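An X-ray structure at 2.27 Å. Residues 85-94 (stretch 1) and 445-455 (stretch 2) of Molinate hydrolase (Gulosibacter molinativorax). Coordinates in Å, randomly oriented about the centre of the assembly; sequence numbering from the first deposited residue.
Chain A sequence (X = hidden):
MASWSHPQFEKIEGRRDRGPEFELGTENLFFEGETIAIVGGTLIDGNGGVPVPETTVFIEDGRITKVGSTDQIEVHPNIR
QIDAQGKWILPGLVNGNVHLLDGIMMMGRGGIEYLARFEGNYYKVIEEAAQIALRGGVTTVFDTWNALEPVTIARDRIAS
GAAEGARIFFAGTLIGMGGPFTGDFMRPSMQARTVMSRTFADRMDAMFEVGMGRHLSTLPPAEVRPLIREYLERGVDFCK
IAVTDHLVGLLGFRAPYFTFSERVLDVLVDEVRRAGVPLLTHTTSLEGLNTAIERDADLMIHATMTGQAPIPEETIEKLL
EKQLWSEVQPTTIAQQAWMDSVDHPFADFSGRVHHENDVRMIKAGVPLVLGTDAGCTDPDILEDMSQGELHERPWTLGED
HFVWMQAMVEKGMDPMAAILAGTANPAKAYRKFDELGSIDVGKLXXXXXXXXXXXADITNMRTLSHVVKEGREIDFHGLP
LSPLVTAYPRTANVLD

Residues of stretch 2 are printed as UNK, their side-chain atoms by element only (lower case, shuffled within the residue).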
# COMPACT_ATOMS: atom_id res chain seq x y z
N GLN A 85 13.49 -48.44 -32.82
CA GLN A 85 12.82 -48.68 -34.08
C GLN A 85 11.53 -47.91 -34.10
O GLN A 85 10.75 -47.99 -33.17
CB GLN A 85 12.50 -50.17 -34.22
CG GLN A 85 13.09 -50.87 -35.43
CD GLN A 85 12.08 -51.72 -36.19
OE1 GLN A 85 11.23 -52.40 -35.61
NE2 GLN A 85 12.17 -51.69 -37.51
N GLY A 86 11.29 -47.19 -35.18
CA GLY A 86 10.11 -46.37 -35.31
C GLY A 86 10.12 -45.10 -34.49
O GLY A 86 9.13 -44.45 -34.32
N LYS A 87 11.29 -44.75 -34.01
CA LYS A 87 11.43 -43.67 -33.06
C LYS A 87 12.51 -42.67 -33.47
O LYS A 87 13.29 -42.89 -34.36
CB LYS A 87 11.69 -44.22 -31.67
CG LYS A 87 10.47 -44.88 -31.08
CD LYS A 87 10.72 -45.49 -29.72
CE LYS A 87 9.52 -46.30 -29.28
NZ LYS A 87 9.14 -46.04 -27.87
N TRP A 88 12.48 -41.53 -32.82
CA TRP A 88 13.42 -40.47 -33.11
C TRP A 88 14.41 -40.29 -31.97
O TRP A 88 14.08 -40.29 -30.82
CB TRP A 88 12.68 -39.19 -33.43
CG TRP A 88 12.05 -39.22 -34.77
CD1 TRP A 88 12.51 -38.60 -35.91
CD2 TRP A 88 10.85 -39.89 -35.14
NE1 TRP A 88 11.66 -38.85 -36.96
CE2 TRP A 88 10.63 -39.63 -36.52
CE3 TRP A 88 9.93 -40.67 -34.45
CZ2 TRP A 88 9.53 -40.15 -37.21
CZ3 TRP A 88 8.83 -41.18 -35.13
CH2 TRP A 88 8.65 -40.92 -36.51
N ILE A 89 15.66 -40.15 -32.36
CA ILE A 89 16.77 -39.98 -31.45
C ILE A 89 17.32 -38.55 -31.54
O ILE A 89 17.83 -38.13 -32.59
CB ILE A 89 17.92 -40.93 -31.76
CG1 ILE A 89 17.44 -42.38 -31.70
CG2 ILE A 89 19.05 -40.72 -30.75
CD1 ILE A 89 18.43 -43.39 -32.27
N LEU A 90 17.24 -37.83 -30.42
CA LEU A 90 17.72 -36.44 -30.30
C LEU A 90 18.81 -36.32 -29.26
O LEU A 90 18.96 -37.22 -28.40
CB LEU A 90 16.60 -35.50 -29.95
CG LEU A 90 15.68 -35.05 -31.09
CD1 LEU A 90 14.83 -36.21 -31.62
CD2 LEU A 90 14.77 -33.93 -30.62
N PRO A 91 19.58 -35.20 -29.28
CA PRO A 91 20.55 -35.02 -28.22
C PRO A 91 19.81 -34.71 -26.97
O PRO A 91 18.67 -34.29 -27.01
CB PRO A 91 21.36 -33.80 -28.67
CG PRO A 91 20.92 -33.49 -30.06
CD PRO A 91 19.57 -34.07 -30.21
N GLY A 92 20.48 -34.89 -25.85
CA GLY A 92 19.95 -34.37 -24.58
C GLY A 92 19.53 -32.90 -24.74
O GLY A 92 20.28 -32.08 -25.30
N LEU A 93 18.32 -32.58 -24.31
CA LEU A 93 17.82 -31.23 -24.46
C LEU A 93 18.54 -30.28 -23.50
O LEU A 93 19.05 -30.68 -22.44
CB LEU A 93 16.30 -31.15 -24.29
CG LEU A 93 15.52 -32.06 -25.25
CD1 LEU A 93 14.03 -31.96 -25.02
CD2 LEU A 93 15.82 -31.78 -26.69
N VAL A 94 18.55 -29.01 -23.90
CA VAL A 94 19.34 -27.97 -23.22
C VAL A 94 18.57 -26.69 -23.07
O VAL A 94 18.02 -26.15 -24.05
CB VAL A 94 20.64 -27.67 -23.99
CG1 VAL A 94 21.48 -26.63 -23.25
CG2 VAL A 94 21.46 -28.94 -24.21
N UNK A 445 27.38 -38.50 -23.53
CA UNK A 445 26.29 -39.42 -23.91
C UNK A 445 24.90 -39.09 -23.42
O UNK A 445 24.24 -39.88 -22.72
N UNK A 446 24.46 -37.91 -23.79
CA UNK A 446 23.16 -37.41 -23.40
C UNK A 446 22.23 -37.54 -24.56
O UNK A 446 22.43 -36.92 -25.62
o UNK A 446 24.52 -36.66 -21.05
c UNK A 446 23.25 -35.93 -22.98
o UNK A 446 24.41 -34.49 -21.43
c UNK A 446 24.12 -35.69 -21.73
N UNK A 447 21.15 -38.28 -24.38
CA UNK A 447 20.25 -38.58 -25.50
C UNK A 447 18.85 -38.69 -25.01
O UNK A 447 18.61 -39.17 -23.90
c UNK A 447 19.66 -40.31 -27.22
c UNK A 447 22.03 -39.90 -26.67
c UNK A 447 20.61 -39.93 -26.13
N UNK A 448 17.92 -38.22 -25.82
CA UNK A 448 16.54 -38.51 -25.60
C UNK A 448 15.92 -39.21 -26.81
O UNK A 448 16.38 -39.02 -27.95
c UNK A 448 16.32 -36.61 -24.06
c UNK A 448 15.70 -37.29 -25.25
c UNK A 448 15.55 -36.33 -26.41
N UNK A 449 14.87 -39.99 -26.55
CA UNK A 449 14.19 -40.74 -27.59
C UNK A 449 12.73 -40.38 -27.55
O UNK A 449 12.09 -40.49 -26.50
c UNK A 449 13.61 -43.03 -28.45
c UNK A 449 15.82 -42.65 -27.35
c UNK A 449 14.35 -42.25 -27.37
N UNK A 450 12.20 -39.96 -28.70
CA UNK A 450 10.79 -39.62 -28.86
C UNK A 450 10.05 -40.65 -29.70
O UNK A 450 10.61 -41.25 -30.61
c UNK A 450 11.46 -37.12 -29.04
c UNK A 450 11.06 -36.79 -27.62
c UNK A 450 11.23 -35.92 -29.93
c UNK A 450 10.64 -38.29 -29.55
N UNK A 451 8.76 -40.78 -29.44
CA UNK A 451 7.89 -41.73 -30.16
C UNK A 451 7.30 -41.19 -31.43
O UNK A 451 6.84 -41.93 -32.26
o UNK A 451 6.29 -43.21 -27.26
o UNK A 451 8.21 -43.58 -28.26
c UNK A 451 6.70 -42.13 -29.30
c UNK A 451 7.09 -43.05 -28.21
N UNK A 452 7.24 -39.88 -31.53
CA UNK A 452 6.73 -39.27 -32.73
C UNK A 452 7.65 -38.21 -33.25
O UNK A 452 8.61 -37.82 -32.59
c UNK A 452 5.35 -38.73 -32.49
c UNK A 452 4.38 -39.88 -32.35
c UNK A 452 3.03 -39.37 -31.91
n UNK A 452 2.65 -39.73 -30.71
o UNK A 452 2.33 -38.69 -32.66
N UNK A 453 7.36 -37.77 -34.48
CA UNK A 453 8.25 -36.95 -35.27
C UNK A 453 8.14 -35.46 -34.94
O UNK A 453 7.16 -34.79 -35.31
o UNK A 453 8.73 -36.37 -38.87
c UNK A 453 7.98 -37.16 -36.76
o UNK A 453 10.08 -36.03 -37.20
c UNK A 453 9.00 -36.46 -37.67
N UNK A 454 9.17 -34.92 -34.30
CA UNK A 454 9.15 -33.50 -33.93
C UNK A 454 9.22 -32.55 -35.11
O UNK A 454 8.73 -31.43 -35.02
c UNK A 454 11.29 -34.48 -33.43
c UNK A 454 10.42 -35.59 -33.91
c UNK A 454 10.38 -33.36 -33.06
N UNK A 455 9.73 -33.02 -36.24
CA UNK A 455 9.74 -32.18 -37.46
C UNK A 455 8.41 -32.09 -38.13
O UNK A 455 8.14 -31.14 -38.87
c UNK A 455 10.77 -32.71 -38.43
c UNK A 455 12.67 -31.27 -37.59
c UNK A 455 13.15 -33.49 -38.65
c UNK A 455 12.17 -32.71 -37.81

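Position 445 has no side-chain atoms and lies out of reach of stretch 1. It is Gly 445.

Position 446 carries two carbons, the second bearing two oxygens. That is a carboxylate bonded directly to CB, so the residue is Asp 446. Its backbone O accepts a hydrogen bond from Gly 92 N at 2.8 Å. A CB on Gly 92 would lie 2.7 Å from Asp 446 CB, a clash, so glycine fits here.

Position 447 has three carbons, one carrying the other two. A fork at CB without oxygen indicates Val 447. Its CA-to-CB bond points away overall, yet Val 447 CG1 lies 3.6 Å from Ile 89 CG2.

Position 448 again has three carbons forked at CB: Val 448. Its N donates to Leu 90 O at 3.0 Å, and its O accepts from Leu 90 N at 2.9 Å. Its CG2 packs 3.8 Å from Leu 90 CB.

Position 449 shows the same three-carbon fork: Val 449. It pairs with Ile 89 without backbone hydrogen bonds, their side chains on the same face of the sheet.

Position 450 has four carbons, forked at the second, which gives Leu 450. Leu 450 N donates to Trp 88 O and Leu 450 O accepts from Trp 88 N, both at 2.9 Å. Its CD1 meets Leu 90 CD1 at 4.0 Å.

Position 451 has two carbons and two terminal oxygens: Asp 451. Its CB points away, but OD1 reaches Lys 87 NZ at 2.7 Å in a salt bridge. The place of OD1 is less sure.

Position 452 has three carbons, the third carrying one oxygen and one nitrogen. This amide is Gln 452. Its CA-to-CB bond points away; the backbone C of Gln 452 lies 3.6 Å from Trp 88 CE3.

Position 453 has two carbons and two oxygens: Asp 453. Its CB sits over the six-membered ring of Trp 88, 3.8 Å from the centroid.

Position 454 has three carbons closing a ring onto the backbone N: Pro 454. Its CD lies over the five-membered ring of Trp 88, 4.3 Å from the centroid.

Position 455 has four carbons, forked at the second, and makes no contact with stretch 1. It is Leu 455.

The contact is an antiparallel strand pair. Hydrogen-bonded pairs at Trp 88 and Leu 90 set the register, and Gly 92 extends the ladder. Leucine and valine side chains pack alongside it, while the loop after the strand covers one face of Trp 88.

Stretch 2 445-455: GDVVVLDQDPL
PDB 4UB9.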